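Local coordinates for beta-fructofuranosidase, insoluble isoenzyme CWINV1 (PDB 2OXB), which hydrolyses sucrose and 1-kestose, and, to a lesser extent, neokestose and levan, by releasing terminal beta-D-fructofuranoside units, at residues 4-18 against 305-317. The protein carries 1 engineered substitution. Residues are numbered along the deposited sequence; the frame is centred on the assembly and turned at random.
With FRU (beta-D-fructofuranose), chain B.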
loop_
_atom_site.group_PDB
_atom_site.type_symbol
_atom_site.label_atom_id
_atom_site.label_comp_id
_atom_site.label_asym_id
_atom_site.label_seq_id
_atom_site.Cartn_x
_atom_site.Cartn_y
_atom_site.Cartn_z
ATOM N N TYR A 4 -7.782 -13.147 15.172
ATOM C CA TYR A 4 -6.841 -12.651 14.189
ATOM C C TYR A 4 -7.462 -11.669 13.212
ATOM O O TYR A 4 -6.773 -11.087 12.383
ATOM C CB TYR A 4 -6.196 -13.825 13.459
ATOM C CG TYR A 4 -5.313 -14.663 14.365
ATOM C CD1 TYR A 4 -4.741 -14.115 15.522
ATOM C CD2 TYR A 4 -5.017 -15.984 14.052
ATOM C CE1 TYR A 4 -3.897 -14.866 16.342
ATOM C CE2 TYR A 4 -4.173 -16.741 14.865
ATOM C CZ TYR A 4 -3.617 -16.173 16.007
ATOM O OH TYR A 4 -2.786 -16.925 16.803
ATOM N N ARG A 5 -8.769 -11.472 13.334
ATOM C CA ARG A 5 -9.475 -10.546 12.473
ATOM C C ARG A 5 -9.230 -9.113 12.946
ATOM O O ARG A 5 -8.980 -8.893 14.121
ATOM C CB ARG A 5 -10.966 -10.877 12.484
ATOM C CG ARG A 5 -11.249 -12.317 12.097
ATOM C CD ARG A 5 -12.692 -12.522 11.679
ATOM N NE ARG A 5 -13.063 -11.617 10.589
ATOM C CZ ARG A 5 -14.261 -11.585 10.014
ATOM N NH1 ARG A 5 -15.224 -12.411 10.414
ATOM N NH2 ARG A 5 -14.507 -10.714 9.046
ATOM N N THR A 6 -9.282 -8.144 12.034
ATOM C CA THR A 6 -9.059 -6.750 12.407
ATOM C C THR A 6 -10.349 -6.087 12.871
ATOM O O THR A 6 -11.443 -6.434 12.415
ATOM C CB THR A 6 -8.501 -5.923 11.240
ATOM O OG1 THR A 6 -9.499 -5.794 10.225
ATOM C CG2 THR A 6 -7.279 -6.600 10.651
ATOM N N GLY A 7 -10.210 -5.120 13.771
ATOM C CA GLY A 7 -11.363 -4.398 14.274
ATOM C C GLY A 7 -11.636 -3.061 13.590
ATOM O O GLY A 7 -12.792 -2.671 13.449
ATOM N N PHE A 8 -10.597 -2.351 13.161
ATOM C CA PHE A 8 -10.802 -1.061 12.521
ATOM C C PHE A 8 -10.233 -0.927 11.114
ATOM O O PHE A 8 -10.164 0.171 10.563
ATOM C CB PHE A 8 -10.258 0.068 13.401
ATOM C CG PHE A 8 -8.785 -0.001 13.651
ATOM C CD1 PHE A 8 -7.882 0.423 12.690
ATOM C CD2 PHE A 8 -8.299 -0.480 14.861
ATOM C CE1 PHE A 8 -6.506 0.373 12.935
ATOM C CE2 PHE A 8 -6.935 -0.532 15.113
ATOM C CZ PHE A 8 -6.036 -0.105 14.146
ATOM N N HIS A 9 -9.828 -2.023 10.509
ATOM C CA HIS A 9 -9.304 -1.918 9.155
ATOM C C HIS A 9 -10.443 -2.164 8.178
ATOM O O HIS A 9 -11.381 -1.367 8.092
ATOM C CB HIS A 9 -8.179 -2.934 8.960
ATOM C CG HIS A 9 -6.916 -2.560 9.663
ATOM N ND1 HIS A 9 -6.169 -1.459 9.308
ATOM C CD2 HIS A 9 -6.288 -3.117 10.722
ATOM C CE1 HIS A 9 -5.134 -1.351 10.121
ATOM N NE2 HIS A 9 -5.183 -2.346 10.990
ATOM N N PHE A 10 -10.348 -3.260 7.435
ATOM C CA PHE A 10 -11.382 -3.652 6.496
ATOM C C PHE A 10 -11.086 -5.006 5.895
ATOM O O PHE A 10 -9.944 -5.332 5.567
ATOM C CB PHE A 10 -11.577 -2.642 5.364
ATOM C CG PHE A 10 -12.560 -3.115 4.323
ATOM C CD1 PHE A 10 -13.897 -3.330 4.658
ATOM C CD2 PHE A 10 -12.136 -3.438 3.033
ATOM C CE1 PHE A 10 -14.794 -3.864 3.723
ATOM C CE2 PHE A 10 -13.026 -3.974 2.087
ATOM C CZ PHE A 10 -14.353 -4.189 2.434
ATOM N N GLN A 11 -12.145 -5.786 5.747
ATOM C CA GLN A 11 -12.035 -7.114 5.211
ATOM C C GLN A 11 -13.424 -7.692 5.069
ATOM O O GLN A 11 -14.389 -7.175 5.639
ATOM C CB GLN A 11 -11.223 -7.978 6.169
ATOM C CG GLN A 11 -11.791 -8.010 7.577
ATOM C CD GLN A 11 -10.871 -8.708 8.537
ATOM O OE1 GLN A 11 -10.667 -9.921 8.449
ATOM N NE2 GLN A 11 -10.275 -7.944 9.448
ATOM N N PRO A 12 -13.551 -8.769 4.282
ATOM C CA PRO A 12 -14.865 -9.383 4.112
ATOM C C PRO A 12 -15.185 -10.100 5.413
ATOM O O PRO A 12 -14.272 -10.500 6.146
ATOM C CB PRO A 12 -14.644 -10.370 2.972
ATOM C CG PRO A 12 -13.511 -9.765 2.205
ATOM C CD PRO A 12 -12.593 -9.318 3.307
ATOM N N PRO A 13 -16.479 -10.255 5.728
ATOM C CA PRO A 13 -16.866 -10.943 6.961
ATOM C C PRO A 13 -16.589 -12.437 6.835
ATOM O O PRO A 13 -16.715 -13.187 7.802
ATOM C CB PRO A 13 -18.351 -10.643 7.060
ATOM C CG PRO A 13 -18.758 -10.545 5.613
ATOM C CD PRO A 13 -17.659 -9.711 5.032
ATOM N N LYS A 14 -16.203 -12.855 5.634
ATOM C CA LYS A 14 -15.931 -14.259 5.365
ATOM C C LYS A 14 -15.290 -14.442 3.991
ATOM O O LYS A 14 -15.592 -13.694 3.064
ATOM C CB LYS A 14 -17.247 -15.051 5.418
ATOM C CG LYS A 14 -17.094 -16.545 5.139
ATOM C CD LYS A 14 -18.439 -17.263 4.957
ATOM C CE LYS A 14 -19.219 -16.738 3.741
ATOM N NZ LYS A 14 -20.417 -17.569 3.395
ATOM N N ASN A 15 -14.404 -15.434 3.879
ATOM C CA ASN A 15 -13.729 -15.792 2.625
ATOM C C ASN A 15 -12.629 -14.885 2.056
ATOM O O ASN A 15 -12.419 -13.754 2.525
ATOM C CB ASN A 15 -14.770 -16.041 1.536
ATOM C CG ASN A 15 -15.673 -17.203 1.865
ATOM O OD1 ASN A 15 -15.204 -18.271 2.253
ATOM N ND2 ASN A 15 -16.977 -17.011 1.700
ATOM N N TRP A 16 -11.957 -15.413 1.020
ATOM C CA TRP A 16 -10.839 -14.766 0.308
ATOM C C TRP A 16 -11.110 -13.379 -0.252
ATOM O O TRP A 16 -12.226 -13.055 -0.655
ATOM C CB TRP A 16 -10.307 -15.690 -0.833
ATOM C CG TRP A 16 -9.184 -15.087 -1.744
ATOM C CD1 TRP A 16 -9.354 -14.196 -2.775
ATOM C CD2 TRP A 16 -7.752 -15.248 -1.601
ATOM N NE1 TRP A 16 -8.131 -13.789 -3.265
ATOM C CE2 TRP A 16 -7.136 -14.418 -2.566
ATOM C CE3 TRP A 16 -6.937 -16.011 -0.751
ATOM C CZ2 TRP A 16 -5.747 -14.316 -2.692
ATOM C CZ3 TRP A 16 -5.556 -15.911 -0.879
ATOM C CH2 TRP A 16 -4.976 -15.070 -1.845
ATOM N N MET A 17 -10.053 -12.569 -0.260
ATOM C CA MET A 17 -10.077 -11.197 -0.769
ATOM C C MET A 17 -8.757 -10.886 -1.477
ATOM O O MET A 17 -7.695 -11.338 -1.045
ATOM C CB MET A 17 -10.289 -10.182 0.363
ATOM C CG MET A 17 -10.095 -8.747 -0.131
ATOM S SD MET A 17 -10.836 -7.490 0.884
ATOM C CE MET A 17 -9.480 -7.075 1.984
ATOM N N ASN A 18 -8.813 -10.098 -2.545
ATOM C CA ASN A 18 -7.593 -9.783 -3.285
ATOM C C ASN A 18 -7.420 -8.290 -3.590
ATOM O O ASN A 18 -7.524 -7.442 -2.699
ATOM C CB ASN A 18 -7.573 -10.606 -4.584
ATOM C CG ASN A 18 -6.203 -10.657 -5.238
ATOM O OD1 ASN A 18 -6.001 -11.382 -6.210
ATOM N ND2 ASN A 18 -5.259 -9.887 -4.715
ATOM N N GLU A 305 -9.124 -22.798 7.527
ATOM C CA GLU A 305 -9.682 -23.046 8.840
ATOM C C GLU A 305 -10.362 -21.814 9.417
ATOM O O GLU A 305 -11.458 -21.909 9.971
ATOM C CB GLU A 305 -8.601 -23.541 9.792
ATOM C CG GLU A 305 -9.161 -24.138 11.074
ATOM C CD GLU A 305 -8.107 -24.861 11.885
ATOM O OE1 GLU A 305 -7.175 -24.189 12.410
ATOM O OE2 GLU A 305 -8.210 -26.109 11.992
ATOM N N LYS A 306 -9.730 -20.655 9.282
ATOM C CA LYS A 306 -10.320 -19.428 9.814
ATOM C C LYS A 306 -11.452 -18.885 8.930
ATOM O O LYS A 306 -12.176 -17.964 9.322
ATOM C CB LYS A 306 -9.238 -18.355 10.018
ATOM C CG LYS A 306 -8.483 -17.937 8.761
ATOM C CD LYS A 306 -7.441 -16.916 9.130
ATOM C CE LYS A 306 -6.581 -16.545 7.958
ATOM N NZ LYS A 306 -5.513 -15.589 8.364
ATOM N N GLY A 307 -11.595 -19.460 7.740
ATOM C CA GLY A 307 -12.646 -19.036 6.835
ATOM C C GLY A 307 -12.385 -17.748 6.079
ATOM O O GLY A 307 -13.216 -17.334 5.274
ATOM N N TRP A 308 -11.246 -17.109 6.312
ATOM C CA TRP A 308 -10.961 -15.863 5.613
ATOM C C TRP A 308 -9.487 -15.631 5.229
ATOM O O TRP A 308 -8.556 -16.203 5.812
ATOM C CB TRP A 308 -11.470 -14.674 6.441
ATOM C CG TRP A 308 -10.876 -14.583 7.810
ATOM C CD1 TRP A 308 -11.401 -15.070 8.974
ATOM C CD2 TRP A 308 -9.609 -14.022 8.149
ATOM N NE1 TRP A 308 -10.533 -14.850 10.023
ATOM C CE2 TRP A 308 -9.425 -14.205 9.545
ATOM C CE3 TRP A 308 -8.607 -13.386 7.413
ATOM C CZ2 TRP A 308 -8.281 -13.773 10.217
ATOM C CZ3 TRP A 308 -7.459 -12.953 8.083
ATOM C CH2 TRP A 308 -7.310 -13.150 9.474
ATOM N N SER A 309 -9.290 -14.791 4.223
ATOM C CA SER A 309 -7.947 -14.456 3.760
ATOM C C SER A 309 -7.967 -13.117 3.040
ATOM O O SER A 309 -8.714 -12.925 2.083
ATOM C CB SER A 309 -7.393 -15.547 2.827
ATOM O OG SER A 309 -6.091 -15.230 2.372
ATOM N N GLY A 310 -7.169 -12.179 3.531
ATOM C CA GLY A 310 -7.091 -10.875 2.901
ATOM C C GLY A 310 -7.720 -9.717 3.646
ATOM O O GLY A 310 -8.911 -9.715 3.956
ATOM N N ILE A 311 -6.893 -8.723 3.946
ATOM C CA ILE A 311 -7.354 -7.520 4.623
ATOM C C ILE A 311 -6.966 -6.359 3.713
ATOM O O ILE A 311 -6.186 -6.530 2.775
ATOM C CB ILE A 311 -6.676 -7.309 5.996
ATOM C CG1 ILE A 311 -5.219 -6.896 5.805
ATOM C CG2 ILE A 311 -6.793 -8.558 6.823
ATOM C CD1 ILE A 311 -4.507 -6.546 7.066
ATOM N N GLN A 312 -7.508 -5.179 3.986
ATOM C CA GLN A 312 -7.184 -4.006 3.191
ATOM C C GLN A 312 -6.501 -3.031 4.134
ATOM O O GLN A 312 -7.032 -2.713 5.197
ATOM C CB GLN A 312 -8.458 -3.381 2.629
ATOM C CG GLN A 312 -8.224 -2.537 1.402
ATOM C CD GLN A 312 -7.998 -3.377 0.141
ATOM O OE1 GLN A 312 -7.535 -2.868 -0.885
ATOM N NE2 GLN A 312 -8.344 -4.664 0.210
ATOM N N THR A 313 -5.311 -2.582 3.763
ATOM C CA THR A 313 -4.598 -1.638 4.595
ATOM C C THR A 313 -5.338 -0.305 4.635
ATOM O O THR A 313 -6.037 0.068 3.684
ATOM C CB THR A 313 -3.200 -1.384 4.055
ATOM O OG1 THR A 313 -3.298 -0.902 2.709
ATOM C CG2 THR A 313 -2.396 -2.654 4.089
ATOM N N ILE A 314 -5.167 0.418 5.736
ATOM C CA ILE A 314 -5.817 1.704 5.889
ATOM C C ILE A 314 -5.455 2.616 4.735
ATOM O O ILE A 314 -4.285 2.750 4.371
ATOM C CB ILE A 314 -5.414 2.410 7.203
ATOM C CG1 ILE A 314 -6.153 3.740 7.304
ATOM C CG2 ILE A 314 -3.907 2.657 7.223
ATOM C CD1 ILE A 314 -5.634 4.627 8.396
ATOM N N PRO A 315 -6.466 3.260 4.143
ATOM C CA PRO A 315 -6.222 4.167 3.023
ATOM C C PRO A 315 -5.138 5.153 3.422
ATOM O O PRO A 315 -5.226 5.770 4.462
ATOM C CB PRO A 315 -7.584 4.823 2.820
ATOM C CG PRO A 315 -8.539 3.710 3.185
ATOM C CD PRO A 315 -7.906 3.184 4.458
ATOM N N ARG A 316 -4.095 5.271 2.614
ATOM C CA ARG A 316 -3.017 6.198 2.930
ATOM C C ARG A 316 -3.149 7.439 2.067
ATOM O O ARG A 316 -3.840 7.436 1.049
ATOM C CB ARG A 316 -1.630 5.548 2.683
ATOM C CG ARG A 316 -1.149 4.496 3.724
ATOM C CD ARG A 316 -0.498 3.284 3.036
ATOM N NE ARG A 316 0.290 2.362 3.886
ATOM C CZ ARG A 316 -0.122 1.797 5.024
ATOM N NH1 ARG A 316 -1.337 2.052 5.515
ATOM N NH2 ARG A 316 0.674 0.940 5.655
ATOM N N LYS A 317 -2.499 8.506 2.507
ATOM C CA LYS A 317 -2.476 9.744 1.750
ATOM C C LYS A 317 -1.035 9.871 1.291
ATOM O O LYS A 317 -0.127 9.864 2.114
ATOM C CB LYS A 317 -2.844 10.939 2.633
ATOM C CG LYS A 317 -2.855 12.282 1.900
ATOM C CD LYS A 317 -2.867 13.495 2.850
ATOM C CE LYS A 317 -2.802 14.817 2.046
ATOM N NZ LYS A 317 -2.679 16.079 2.844
HETATM C C1 FRU B . -2.726 -9.293 -8.447
HETATM C C2 FRU B . -3.442 -10.104 -9.534
HETATM C C3 FRU B . -3.838 -9.211 -10.726
HETATM C C4 FRU B . -5.105 -9.837 -11.234
HETATM C C5 FRU B . -5.703 -10.399 -9.944
HETATM C C6 FRU B . -6.315 -11.777 -10.100
HETATM O O1 FRU B . -1.478 -8.803 -8.902
HETATM O O2 FRU B . -2.784 -11.317 -10.053
HETATM O O3 FRU B . -2.855 -9.167 -11.756
HETATM O O4 FRU B . -5.974 -8.872 -11.837
HETATM O O5 FRU B . -4.663 -10.512 -8.984
HETATM O O6 FRU B . -7.503 -11.650 -10.860
#
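Trp308 lies against Tyr4 and Arg5 where the five-bladed beta-propeller of family 32 glycosidases closes: 305-317 leaves the last blade through helix 300-306, runs beside the start of strand 15-26, and returns to it at strand 316-320. Residues from the two ends of the propeller's sequence thus lie side by side at the edge of the first blade, tied by three backbone hydrogen bonds. Asn15 N reaches Gly307 O at 2.6 Å, Gln312 N gives a 152° bond to Phe10 O, and Met17 N makes a weak, bent one to Ser309 O.

The apolar packing centres on the Trp308 indole. Its CG sits between the backbone N and the carbonyl carbon (chi1 59°), a rotamer that turns the ring toward Tyr4 and Arg5. The methylenes of Arg5 run along the pyrrole part, CG 3.4 Å from Trp308 NE1, while NE passes above one face near the rim; the cation-pi attraction is weak at most. Tyr4 CB meets the ring's edge in plane, 3.9 Å from CZ2, and Lys306 CD lies over the opposite face, toward the rim. A large flat side chain suits this place because it can be gripped on both faces and at its rim; an alanine here would probably open a gap beneath Arg5 and leave its aliphatic chain free to shift.

Glycine suits position 310, since a CB would clash with Met17 O, and position 307, where positive phi follows the end of helix 300-306. Nearer the substrate, small Ser309 lets the Trp16 ring lie close, OG 3.3 Å from CE3. The Gln312 methylene CB gives the Phe10 ring edge an apolar neighbour, 3.7 Å from CD2. The strand then brings Asn18 to the fructose, its OD1 lying 3.2 Å from the ring oxygen O5 of FRU.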